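Local atomic coordinates of thymine dioxygenase (Neurospora crassa, PDB entry 5C3Q), a protein that is a fungal thymine-7-hydroxylase, probably an iron- and 2-oxoglutarate-dependent dioxygenase that oxidises the methyl group of thymine. Residues A177-F180 / D181-D185; H216-G220 / S221-L225; R262-N265 / D266-S270; G324-L327 / V328-A332. All coordinates share one frame; numbering follows the deposited sequence.

Interaction 1: residues A177-F180 / D181-D185; sequences ANYF and DSFVD
A tight turn from Asn178 to Asp181 leads into the short helix 181-184, and Asn178 and Asp181 meet twice across it. The backbone N of Asp181 donates to Asn178 O at 3.2 Å. The side chains repeat the link: Asn178 ND2 donates to Asp181 OD2 at 3.0 Å. That carboxylate oxygen is met from above its plane, and the amide and carboxylate planes stand 71° apart. Asp181 CG lies beside its own backbone N (chi1 -74°), which carries the carboxylate back over Asn178. The same OD2 forms a salt bridge with Arg167 of helix 147-173, which ties the turn to that helix. At the start of the helix, Phe180 O accepts from Phe183 N at 2.9 Å and, weakly, from Val184 N. The rings of Tyr179 and Phe183 are nearly parallel but slid aside, centroids 5.5 Å apart, and hardly overlap. Tyr179 CD2 also sits over one face of the Phe180 ring, 3.8 Å above its plane. Phe180 packs on Met166, and both it and Phe183 meet Trp263 edge-to-face. Water 1 bridges the turn and the helix: it donates to Asn178 O at 2.9 Å and accepts from Ser182 N at 3.1 Å.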
loop_
_atom_site.group_PDB
_atom_site.type_symbol
_atom_site.label_atom_id
_atom_site.label_comp_id
_atom_site.label_asym_id
_atom_site.label_seq_id
_atom_site.Cartn_x
_atom_site.Cartn_y
_atom_site.Cartn_z
ATOM N N ALA A 177 2.020 -14.897 -20.000
ATOM C CA ALA A 177 1.444 -13.602 -19.633
ATOM C C ALA A 177 0.385 -13.711 -18.529
ATOM O O ALA A 177 0.212 -12.784 -17.742
ATOM C CB ALA A 177 0.854 -12.919 -20.859
ATOM N N ASN A 178 -0.315 -14.843 -18.476
ATOM C CA ASN A 178 -1.389 -15.048 -17.507
ATOM C C ASN A 178 -0.972 -15.934 -16.329
ATOM O O ASN A 178 -1.825 -16.477 -15.634
ATOM C CB ASN A 178 -2.614 -15.635 -18.215
ATOM C CG ASN A 178 -3.147 -14.722 -19.305
ATOM O OD1 ASN A 178 -2.885 -14.933 -20.485
ATOM N ND2 ASN A 178 -3.880 -13.691 -18.913
ATOM N N TYR A 179 0.335 -16.057 -16.094
ATOM C CA TYR A 179 0.853 -16.905 -15.020
ATOM C C TYR A 179 0.237 -16.587 -13.650
ATOM O O TYR A 179 -0.102 -17.496 -12.893
ATOM C CB TYR A 179 2.380 -16.781 -14.925
ATOM C CG TYR A 179 2.971 -17.597 -13.798
ATOM C CD1 TYR A 179 3.303 -18.935 -13.980
ATOM C CD2 TYR A 179 3.174 -17.036 -12.538
ATOM C CE1 TYR A 179 3.827 -19.691 -12.943
ATOM C CE2 TYR A 179 3.697 -17.784 -11.497
ATOM C CZ TYR A 179 4.022 -19.108 -11.704
ATOM O OH TYR A 179 4.552 -19.843 -10.667
ATOM N N PHE A 180 0.101 -15.305 -13.328
ATOM C CA PHE A 180 -0.371 -14.914 -12.001
ATOM C C PHE A 180 -1.891 -14.963 -11.820
ATOM O O PHE A 180 -2.370 -14.910 -10.686
ATOM C CB PHE A 180 0.136 -13.518 -11.646
ATOM C CG PHE A 180 1.622 -13.441 -11.498
ATOM C CD1 PHE A 180 2.249 -14.010 -10.399
ATOM C CD2 PHE A 180 2.395 -12.797 -12.453
ATOM C CE1 PHE A 180 3.624 -13.940 -10.254
ATOM C CE2 PHE A 180 3.768 -12.724 -12.316
ATOM C CZ PHE A 180 4.385 -13.295 -11.215
ATOM N N ASP A 181 -2.645 -15.069 -12.914
ATOM C CA ASP A 181 -4.110 -14.986 -12.848
ATOM C C ASP A 181 -4.707 -15.930 -11.802
ATOM O O ASP A 181 -5.523 -15.512 -10.988
ATOM C CB ASP A 181 -4.745 -15.268 -14.218
ATOM C CG ASP A 181 -4.588 -14.108 -15.196
ATOM O OD1 ASP A 181 -3.834 -13.154 -14.906
ATOM O OD2 ASP A 181 -5.221 -14.153 -16.271
ATOM N N SER A 182 -4.278 -17.187 -11.815
ATOM C CA SER A 182 -4.825 -18.205 -10.914
ATOM C C SER A 182 -4.359 -18.026 -9.466
ATOM O O SER A 182 -4.934 -18.612 -8.555
ATOM C CB SER A 182 -4.460 -19.606 -11.411
ATOM O OG SER A 182 -3.090 -19.883 -11.188
ATOM N N PHE A 183 -3.316 -17.223 -9.265
ATOM C CA PHE A 183 -2.807 -16.913 -7.930
ATOM C C PHE A 183 -3.445 -15.660 -7.321
ATOM O O PHE A 183 -3.320 -15.436 -6.123
ATOM C CB PHE A 183 -1.285 -16.704 -7.973
ATOM C CG PHE A 183 -0.490 -17.970 -8.148
ATOM C CD1 PHE A 183 -0.140 -18.741 -7.050
ATOM C CD2 PHE A 183 -0.050 -18.364 -9.404
ATOM C CE1 PHE A 183 0.615 -19.895 -7.202
ATOM C CE2 PHE A 183 0.700 -19.518 -9.565
ATOM C CZ PHE A 183 1.032 -20.287 -8.461
ATOM N N VAL A 184 -4.092 -14.831 -8.141
ATOM C CA VAL A 184 -4.631 -13.543 -7.674
ATOM C C VAL A 184 -6.107 -13.274 -8.007
ATOM O O VAL A 184 -6.632 -12.224 -7.639
ATOM C CB VAL A 184 -3.794 -12.352 -8.215
ATOM C CG1 VAL A 184 -2.325 -12.511 -7.850
ATOM C CG2 VAL A 184 -3.962 -12.184 -9.723
ATOM N N ASP A 185 -6.785 -14.210 -8.671
ATOM C CA ASP A 185 -8.138 -13.943 -9.194
ATOM C C ASP A 185 -9.258 -13.833 -8.141
ATOM O O ASP A 185 -10.337 -13.318 -8.444
ATOM C CB ASP A 185 -8.535 -14.968 -10.278
ATOM C CG ASP A 185 -8.433 -16.413 -9.808
ATOM O OD1 ASP A 185 -8.167 -16.667 -8.608
ATOM O OD2 ASP A 185 -8.624 -17.306 -10.656
HETATM O O HOH W 1 -2.849 -18.651 -14.086
#

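Interaction 2: residues H216-G220 / S221-L225; sequences HTDYG and SITLL. With NI (nickel (II) ion), chain E; TDR (thymine), chain G; AKG (2-oxoglutaric acid), chain F.
Asp218 and Thr223 form the tight part of this contact, in the metal site of the double-stranded beta-helix. Thr223 OG1 donates to Asp218 OD2 at 2.6 Å and reaches it from above the carboxylate plane. The hydroxyl lies beside its backbone N (chi1 -60°), on the side of the strand that faces Asp218. OD2 also accepts from Asn255 and from water 2, a nickel ligand. The carboxylate is therefore gripped while its OD1 binds nickel at 2.2 Å. His216 NE2 binds nickel at 2.2 Å too, and His273 completes the His-X-Asp...His triad. 2-Oxoglutarate chelates the metal through O1 and O5.

The turn at Gly220 is looser. Water 3 lies between the two arms there, taking a weak bond from Gly220 N and donating to Ile222 O at 3.2 Å. Tyr219 points away from Thr223 and serves the substrate. Its N donates to thymine O4 at 2.8 Å, and thymine C4 lies over one face of its ring.

Ser221 and Ile222 form a classic beta bulge opposite Cys295. Strand 222-227 then runs antiparallel between strands 251-256 and 284-295, while Tyr219 packs on helix 323-332.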
loop_
_atom_site.group_PDB
_atom_site.type_symbol
_atom_site.label_atom_id
_atom_site.label_comp_id
_atom_site.label_asym_id
_atom_site.label_seq_id
_atom_site.Cartn_x
_atom_site.Cartn_y
_atom_site.Cartn_z
ATOM N N HIS A 216 8.159 0.905 7.447
ATOM C CA HIS A 216 7.738 -0.480 7.328
ATOM C C HIS A 216 7.906 -0.958 5.897
ATOM O O HIS A 216 8.179 -0.161 4.994
ATOM C CB HIS A 216 6.265 -0.598 7.707
ATOM C CG HIS A 216 5.367 0.158 6.788
ATOM N ND1 HIS A 216 5.283 1.533 6.800
ATOM C CD2 HIS A 216 4.550 -0.261 5.796
ATOM C CE1 HIS A 216 4.439 1.928 5.868
ATOM N NE2 HIS A 216 3.982 0.861 5.244
ATOM N N THR A 217 7.752 -2.263 5.707
ATOM C CA THR A 217 7.539 -2.844 4.390
ATOM C C THR A 217 6.098 -3.341 4.321
ATOM O O THR A 217 5.513 -3.727 5.347
ATOM C CB THR A 217 8.501 -4.016 4.116
ATOM O OG1 THR A 217 8.373 -5.005 5.144
ATOM C CG2 THR A 217 9.947 -3.537 4.057
ATOM N N ASP A 218 5.520 -3.315 3.123
ATOM C CA ASP A 218 4.192 -3.886 2.898
ATOM C C ASP A 218 4.310 -5.403 2.806
ATOM O O ASP A 218 5.386 -5.928 2.505
ATOM C CB ASP A 218 3.552 -3.311 1.630
ATOM C CG ASP A 218 3.152 -1.842 1.774
ATOM O OD1 ASP A 218 3.253 -1.259 2.876
ATOM O OD2 ASP A 218 2.719 -1.258 0.764
ATOM N N TYR A 219 3.203 -6.104 3.049
ATOM C CA TYR A 219 3.233 -7.555 3.264
ATOM C C TYR A 219 2.971 -8.406 2.022
ATOM O O TYR A 219 3.486 -9.527 1.924
ATOM C CB TYR A 219 2.191 -7.967 4.316
ATOM C CG TYR A 219 2.192 -7.182 5.606
ATOM C CD1 TYR A 219 3.363 -6.633 6.131
ATOM C CD2 TYR A 219 1.013 -7.021 6.331
ATOM C CE1 TYR A 219 3.349 -5.926 7.319
ATOM C CE2 TYR A 219 0.994 -6.317 7.521
ATOM C CZ TYR A 219 2.160 -5.773 8.010
ATOM O OH TYR A 219 2.137 -5.077 9.195
ATOM N N GLY A 220 2.156 -7.892 1.100
ATOM C CA GLY A 220 1.546 -8.710 0.041
ATOM C C GLY A 220 2.299 -8.772 -1.279
ATOM O O GLY A 220 3.532 -8.790 -1.305
ATOM N N SER A 221 1.546 -8.824 -2.376
ATOM C CA SER A 221 2.130 -8.892 -3.715
ATOM C C SER A 221 2.540 -7.490 -4.163
ATOM O O SER A 221 3.727 -7.216 -4.362
ATOM C CB SER A 221 1.148 -9.518 -4.710
ATOM O OG SER A 221 -0.131 -8.894 -4.639
ATOM N N ILE A 222 1.548 -6.615 -4.325
ATOM C CA ILE A 222 1.787 -5.196 -4.583
ATOM C C ILE A 222 0.819 -4.322 -3.780
ATOM O O ILE A 222 -0.204 -4.792 -3.262
ATOM C CB ILE A 222 1.678 -4.822 -6.091
ATOM C CG1 ILE A 222 0.243 -4.974 -6.605
ATOM C CG2 ILE A 222 2.641 -5.655 -6.936
ATOM C CD1 ILE A 222 0.046 -4.510 -8.038
ATOM N N THR A 223 1.157 -3.044 -3.680
ATOM C CA THR A 223 0.272 -2.064 -3.094
ATOM C C THR A 223 0.056 -0.966 -4.114
ATOM O O THR A 223 1.009 -0.509 -4.748
ATOM C CB THR A 223 0.853 -1.463 -1.799
ATOM O OG1 THR A 223 1.063 -2.503 -0.844
ATOM C CG2 THR A 223 -0.093 -0.415 -1.198
ATOM N N LEU A 224 -1.203 -0.577 -4.292
ATOM C CA LEU A 224 -1.555 0.550 -5.139
ATOM C C LEU A 224 -1.812 1.705 -4.194
ATOM O O LEU A 224 -2.780 1.674 -3.436
ATOM C CB LEU A 224 -2.805 0.241 -5.967
ATOM C CG LEU A 224 -2.771 -1.073 -6.750
ATOM C CD1 LEU A 224 -4.131 -1.368 -7.360
ATOM C CD2 LEU A 224 -1.693 -1.037 -7.819
ATOM N N LEU A 225 -0.930 2.700 -4.219
ATOM C CA LEU A 225 -1.025 3.843 -3.317
ATOM C C LEU A 225 -1.443 5.097 -4.066
ATOM O O LEU A 225 -0.705 5.608 -4.912
ATOM C CB LEU A 225 0.305 4.087 -2.594
ATOM C CG LEU A 225 0.221 5.239 -1.585
ATOM C CD1 LEU A 225 -0.513 4.811 -0.324
ATOM C CD2 LEU A 225 1.602 5.757 -1.243
HETATM NI NI NI E . 3.116 0.925 3.210
HETATM N N1 TDR G . -2.050 -4.127 6.361
HETATM C C2 TDR G . -2.155 -5.079 5.279
HETATM O O2 TDR G . -3.154 -5.763 5.169
HETATM N N3 TDR G . -1.073 -5.212 4.330
HETATM C C4 TDR G . 0.100 -4.409 4.448
HETATM O O4 TDR G . 0.991 -4.546 3.629
HETATM C C5 TDR G . 0.218 -3.439 5.549
HETATM C CM5 TDR G . 1.425 -2.573 5.727
HETATM C C6 TDR G . -0.884 -3.318 6.507
HETATM C C1 AKG F . 0.588 2.077 4.249
HETATM O O1 AKG F . 1.111 0.932 4.271
HETATM O O2 AKG F . -0.560 2.281 4.697
HETATM C C2 AKG F . 1.345 3.211 3.696
HETATM O O5 AKG F . 2.530 3.068 3.404
HETATM C C3 AKG F . 0.656 4.548 3.498
HETATM C C4 AKG F . 1.569 5.528 2.766
HETATM C C5 AKG F . 0.869 6.836 2.482
HETATM O O3 AKG F . 1.284 7.520 1.524
HETATM O O4 AKG F . -0.082 7.208 3.204
HETATM O O HOH W 2 2.085 1.131 1.268
HETATM O O HOH W 3 0.400 -5.647 -0.268
#

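Interaction 3: residues R262-N265 / D266-S270; sequences RWSN and DTIKS. With EDO (1,2-ethanediol), chain K.
Ser264 and Thr267 form the turn that ends helix 258-263. Backbone bonds come first. Asn265 leaves the helix with positive phi (59°) and completes a Schellman motif, with its N bonded to Arg262 O at 3.0 Å. A type I' turn follows from Ser264 to Thr267, in which Thr267 N donates to Ser264 O at 3.2 Å.

Side chains add two further bonds. Thr267 OG1 donates to the same Ser264 O at 2.7 Å, so this carbonyl is held by two donors from one residue. The N-H comes from well above the carbonyl plane, and the hydroxyl stays closer to it. A chi1 of 56° tucks OG1 between the backbone N and carbonyl carbon of Thr267, facing back to Ser264. In the other direction, Ser264 OG accepts from Ile268 N at 2.9 Å with an N-H...O angle of 157°. Its single proton is left for Ala261 O and Leu260 O, shared or in turn, so the hydroxyl joins the last helical turn to the outgoing chain.

Charged and apolar contacts are fewer. Asp266 OD2 forms a salt bridge with Lys317 and a hydrogen bond with Tyr318 OH. Ile268 CD1 lies 4.1 Å from Ser264 CB.

Beyond the turn, Ile268 packs on Leu39 and Phe42 of helix 28-44. Asn265 bonds the loop at Glu315 and Lys317. The chain then runs on to strand 273-275.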
loop_
_atom_site.group_PDB
_atom_site.type_symbol
_atom_site.label_atom_id
_atom_site.label_comp_id
_atom_site.label_asym_id
_atom_site.label_seq_id
_atom_site.Cartn_x
_atom_site.Cartn_y
_atom_site.Cartn_z
ATOM N N ARG A 262 9.647 -12.383 -1.766
ATOM C CA ARG A 262 9.915 -13.785 -1.463
ATOM C C ARG A 262 9.546 -14.717 -2.630
ATOM O O ARG A 262 10.307 -15.608 -2.992
ATOM C CB ARG A 262 9.116 -14.170 -0.222
ATOM C CG ARG A 262 9.361 -15.572 0.272
ATOM C CD ARG A 262 8.337 -15.951 1.319
ATOM N NE ARG A 262 8.642 -17.281 1.828
ATOM C CZ ARG A 262 8.919 -17.582 3.094
ATOM N NH1 ARG A 262 8.899 -16.656 4.048
ATOM N NH2 ARG A 262 9.193 -18.845 3.399
ATOM N N TRP A 263 8.357 -14.507 -3.185
ATOM C CA TRP A 263 7.851 -15.250 -4.355
ATOM C C TRP A 263 8.813 -15.180 -5.553
ATOM O O TRP A 263 9.010 -16.163 -6.275
ATOM C CB TRP A 263 6.498 -14.648 -4.737
ATOM C CG TRP A 263 5.570 -15.495 -5.538
ATOM C CD1 TRP A 263 5.753 -16.781 -5.952
ATOM C CD2 TRP A 263 4.264 -15.114 -5.969
ATOM N NE1 TRP A 263 4.647 -17.216 -6.646
ATOM C CE2 TRP A 263 3.717 -16.210 -6.666
ATOM C CE3 TRP A 263 3.504 -13.945 -5.842
ATOM C CZ2 TRP A 263 2.441 -16.172 -7.233
ATOM C CZ3 TRP A 263 2.238 -13.909 -6.409
ATOM C CH2 TRP A 263 1.721 -15.016 -7.093
ATOM N N SER A 264 9.419 -14.009 -5.737
ATOM C CA SER A 264 10.353 -13.744 -6.829
ATOM C C SER A 264 11.787 -14.189 -6.533
ATOM O O SER A 264 12.694 -13.932 -7.330
ATOM C CB SER A 264 10.347 -12.243 -7.137
ATOM O OG SER A 264 11.038 -11.505 -6.143
ATOM N N ASN A 265 11.993 -14.838 -5.387
ATOM C CA ASN A 265 13.319 -15.235 -4.932
ATOM C C ASN A 265 14.256 -14.040 -4.772
ATOM O O ASN A 265 15.437 -14.115 -5.112
ATOM C CB ASN A 265 13.934 -16.275 -5.878
ATOM C CG ASN A 265 15.020 -17.091 -5.203
ATOM O OD1 ASN A 265 14.843 -17.536 -4.077
ATOM N ND2 ASN A 265 16.157 -17.272 -5.879
ATOM N N ASP A 266 13.698 -12.944 -4.256
ATOM C CA ASP A 266 14.386 -11.656 -4.095
ATOM C C ASP A 266 14.925 -11.021 -5.384
ATOM O O ASP A 266 15.843 -10.205 -5.328
ATOM C CB ASP A 266 15.502 -11.758 -3.040
ATOM C CG ASP A 266 14.960 -11.919 -1.633
ATOM O OD1 ASP A 266 13.801 -11.527 -1.387
ATOM O OD2 ASP A 266 15.694 -12.436 -0.769
ATOM N N THR A 267 14.359 -11.369 -6.537
ATOM C CA THR A 267 14.683 -10.637 -7.763
ATOM C C THR A 267 13.888 -9.328 -7.791
ATOM O O THR A 267 14.324 -8.352 -8.387
ATOM C CB THR A 267 14.430 -11.461 -9.043
ATOM O OG1 THR A 267 13.074 -11.913 -9.076
ATOM C CG2 THR A 267 15.362 -12.656 -9.097
ATOM N N ILE A 268 12.729 -9.323 -7.133
ATOM C CA ILE A 268 11.928 -8.118 -6.937
ATOM C C ILE A 268 12.107 -7.611 -5.504
ATOM O O ILE A 268 12.157 -8.407 -4.565
ATOM C CB ILE A 268 10.443 -8.382 -7.256
ATOM C CG1 ILE A 268 10.276 -8.503 -8.777
ATOM C CG2 ILE A 268 9.562 -7.267 -6.690
ATOM C CD1 ILE A 268 8.932 -9.007 -9.243
ATOM N N LYS A 269 12.211 -6.289 -5.352
ATOM C CA LYS A 269 12.501 -5.662 -4.062
ATOM C C LYS A 269 11.230 -5.194 -3.362
ATOM O O LYS A 269 10.325 -4.672 -4.006
ATOM C CB LYS A 269 13.425 -4.443 -4.235
ATOM C CG LYS A 269 14.612 -4.643 -5.160
ATOM C CD LYS A 269 15.579 -5.701 -4.657
ATOM C CE LYS A 269 16.736 -5.867 -5.632
ATOM N NZ LYS A 269 17.794 -6.776 -5.133
ATOM N N SER A 270 11.173 -5.389 -2.046
ATOM C CA SER A 270 10.151 -4.778 -1.206
ATOM C C SER A 270 10.855 -3.750 -0.336
ATOM O O SER A 270 11.670 -4.106 0.509
ATOM C CB SER A 270 9.449 -5.812 -0.331
ATOM O OG SER A 270 8.469 -5.172 0.477
HETATM C C1 EDO K . 9.206 -19.380 6.662
HETATM O O1 EDO K . 10.174 -20.261 6.071
HETATM C C2 EDO K . 9.848 -18.008 6.833
HETATM O O2 EDO K . 8.880 -16.951 6.810
#

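Interaction 4: residues G324-L327 / V328-A332; sequences GKYL and VQRLA. With TDR (thymine), chain G; EDO (1,2-ethanediol), chain J.
Tyr326, Leu327 and Arg330 carry most of this contact between successive turns of helix 323-332. Tyr326 and Arg330 are four residues apart and run side by side in the same direction. Arg330 CG sits over one face of the tyrosine ring, 4.0 Å from its centroid, in a CH-pi contact. The arginine chain then bends at chi2 and chi3 (-65° and -60°), which curls the guanidinium round to the phenol end. There Arg330 NH1 donates to Tyr326 OH at 2.7 Å. The hydroxyl meets the guanidinium at its edge, and the ring and guanidinium planes are 84° apart. NH1 has a second partner in Asp258, with which it forms a salt bridge. The guanidinium is thus held between the tyrosine and helix 258-263.

Leu327 meets the next turn mainly through its carbonyl. Leu331 N donates to Leu327 O at 2.8 Å, and Leu331 CG lies 3.4 Å from the same oxygen. The side chain of Leu327 leads inward to Tyr219 and Asn296.

On the exposed side, Lys325 NZ donates to Gln329 OE1 at 2.7 Å. The other end of that amide, Gln329 NE2, binds an ethanediol, probably from the crystallisation liquor, which also lies near the Tyr326 ring.

Leu331 CD2 comes within 3.8 Å of thymine N1. The i to i+4 backbone bonds and side-chain pairs are those of an alpha-helix. Its Lys325 and Gln329 are exposed, while Leu331 forms part of the thymine pocket.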
loop_
_atom_site.group_PDB
_atom_site.type_symbol
_atom_site.label_atom_id
_atom_site.label_comp_id
_atom_site.label_asym_id
_atom_site.label_seq_id
_atom_site.Cartn_x
_atom_site.Cartn_y
_atom_site.Cartn_z
ATOM N N GLY A 324 -2.103 -16.963 2.837
ATOM C CA GLY A 324 -3.020 -16.543 3.902
ATOM C C GLY A 324 -2.391 -16.605 5.281
ATOM O O GLY A 324 -2.460 -15.646 6.049
ATOM N N LYS A 325 -1.756 -17.735 5.572
ATOM C CA LYS A 325 -1.071 -17.958 6.843
ATOM C C LYS A 325 0.037 -16.930 7.103
ATOM O O LYS A 325 0.160 -16.401 8.211
ATOM C CB LYS A 325 -0.489 -19.372 6.857
ATOM C CG LYS A 325 0.194 -19.774 8.147
ATOM C CD LYS A 325 0.591 -21.241 8.108
ATOM C CE LYS A 325 1.127 -21.706 9.452
ATOM N NZ LYS A 325 2.452 -21.098 9.765
ATOM N N TYR A 326 0.841 -16.652 6.079
ATOM C CA TYR A 326 1.901 -15.649 6.196
ATOM C C TYR A 326 1.330 -14.285 6.583
ATOM O O TYR A 326 1.824 -13.637 7.500
ATOM C CB TYR A 326 2.684 -15.530 4.889
ATOM C CG TYR A 326 3.769 -14.481 4.936
ATOM C CD1 TYR A 326 5.008 -14.766 5.495
ATOM C CD2 TYR A 326 3.551 -13.195 4.437
ATOM C CE1 TYR A 326 6.006 -13.811 5.549
ATOM C CE2 TYR A 326 4.543 -12.231 4.491
ATOM C CZ TYR A 326 5.768 -12.545 5.050
ATOM O OH TYR A 326 6.770 -11.599 5.113
ATOM N N LEU A 327 0.282 -13.859 5.884
ATOM C CA LEU A 327 -0.308 -12.540 6.128
ATOM C C LEU A 327 -0.835 -12.380 7.546
ATOM O O LEU A 327 -0.582 -11.357 8.182
ATOM C CB LEU A 327 -1.439 -12.249 5.142
ATOM C CG LEU A 327 -1.031 -11.846 3.726
ATOM C CD1 LEU A 327 -2.276 -11.775 2.862
ATOM C CD2 LEU A 327 -0.295 -10.513 3.708
ATOM N N VAL A 328 -1.576 -13.374 8.037
ATOM C CA VAL A 328 -2.128 -13.289 9.392
ATOM C C VAL A 328 -1.016 -13.219 10.432
ATOM O O VAL A 328 -1.143 -12.491 11.411
ATOM C CB VAL A 328 -3.137 -14.415 9.746
ATOM C CG1 VAL A 328 -4.408 -14.253 8.933
ATOM C CG2 VAL A 328 -2.547 -15.805 9.558
ATOM N N GLN A 329 0.080 -13.940 10.202
ATOM C CA GLN A 329 1.247 -13.850 11.081
ATOM C C GLN A 329 1.808 -12.427 11.128
ATOM O O GLN A 329 2.145 -11.934 12.201
ATOM C CB GLN A 329 2.325 -14.856 10.665
ATOM C CG GLN A 329 1.948 -16.291 11.014
ATOM C CD GLN A 329 2.881 -17.371 10.471
ATOM O OE1 GLN A 329 2.674 -18.550 10.754
ATOM N NE2 GLN A 329 3.895 -16.990 9.694
ATOM N N ARG A 330 1.884 -11.762 9.975
ATOM C CA ARG A 330 2.359 -10.376 9.919
ATOM C C ARG A 330 1.371 -9.418 10.592
ATOM O O ARG A 330 1.769 -8.525 11.339
ATOM C CB ARG A 330 2.597 -9.925 8.467
ATOM C CG ARG A 330 3.671 -10.702 7.706
ATOM C CD ARG A 330 5.070 -10.525 8.282
ATOM N NE ARG A 330 5.516 -9.132 8.268
ATOM C CZ ARG A 330 6.079 -8.515 7.232
ATOM N NH1 ARG A 330 6.281 -9.154 6.085
ATOM N NH2 ARG A 330 6.443 -7.243 7.342
ATOM N N LEU A 331 0.084 -9.610 10.319
ATOM C CA LEU A 331 -0.962 -8.763 10.890
ATOM C C LEU A 331 -1.118 -8.962 12.395
ATOM O O LEU A 331 -1.423 -8.018 13.115
ATOM C CB LEU A 331 -2.299 -9.031 10.200
ATOM C CG LEU A 331 -2.375 -8.567 8.747
ATOM C CD1 LEU A 331 -3.455 -9.316 7.982
ATOM C CD2 LEU A 331 -2.604 -7.064 8.687
ATOM N N ALA A 332 -0.903 -10.187 12.863
ATOM C CA ALA A 332 -1.103 -10.526 14.272
ATOM C C ALA A 332 0.091 -10.194 15.175
ATOM O O ALA A 332 -0.080 -10.058 16.387
ATOM C CB ALA A 332 -1.454 -12.002 14.405
HETATM N N1 TDR G . -2.050 -4.127 6.361
HETATM C C2 TDR G . -2.155 -5.079 5.279
HETATM O O2 TDR G . -3.154 -5.763 5.169
HETATM N N3 TDR G . -1.073 -5.212 4.330
HETATM C C4 TDR G . 0.100 -4.409 4.448
HETATM O O4 TDR G . 0.991 -4.546 3.629
HETATM C C5 TDR G . 0.218 -3.439 5.549
HETATM C CM5 TDR G . 1.425 -2.573 5.727
HETATM C C6 TDR G . -0.884 -3.318 6.507
HETATM C C1 EDO J . 6.277 -14.055 9.244
HETATM O O1 EDO J . 5.174 -14.770 8.674
HETATM C C2 EDO J . 6.548 -14.578 10.651
HETATM O O2 EDO J . 6.892 -13.518 11.554
#

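Overall arrangement
Interaction 2 holds the nickel, 2-oxoglutarate and thymine, and interactions 3 and 4 touch it. Interaction 4 does so through several side chains and shares thymine with it; their centres are about 14 Å apart. Tyr219 CB packs on Leu327 CD2 at 3.6 Å and Tyr219 CE1 on Arg330 NH2 at 3.4 Å. Interaction 3, with its centre about 13 Å away, meets interaction 2 more lightly, where Ser270 OG lies 3.8 Å from Asp218 O. Its Arg262 side chain stays about 13 Å from thymine. Interaction 1 is away from the site but reaches interaction 3 through an aromatic cluster, in which Trp263 CH2 lies 3.5 Å from Phe180 CD1 and 3.6 Å from Phe183 CB.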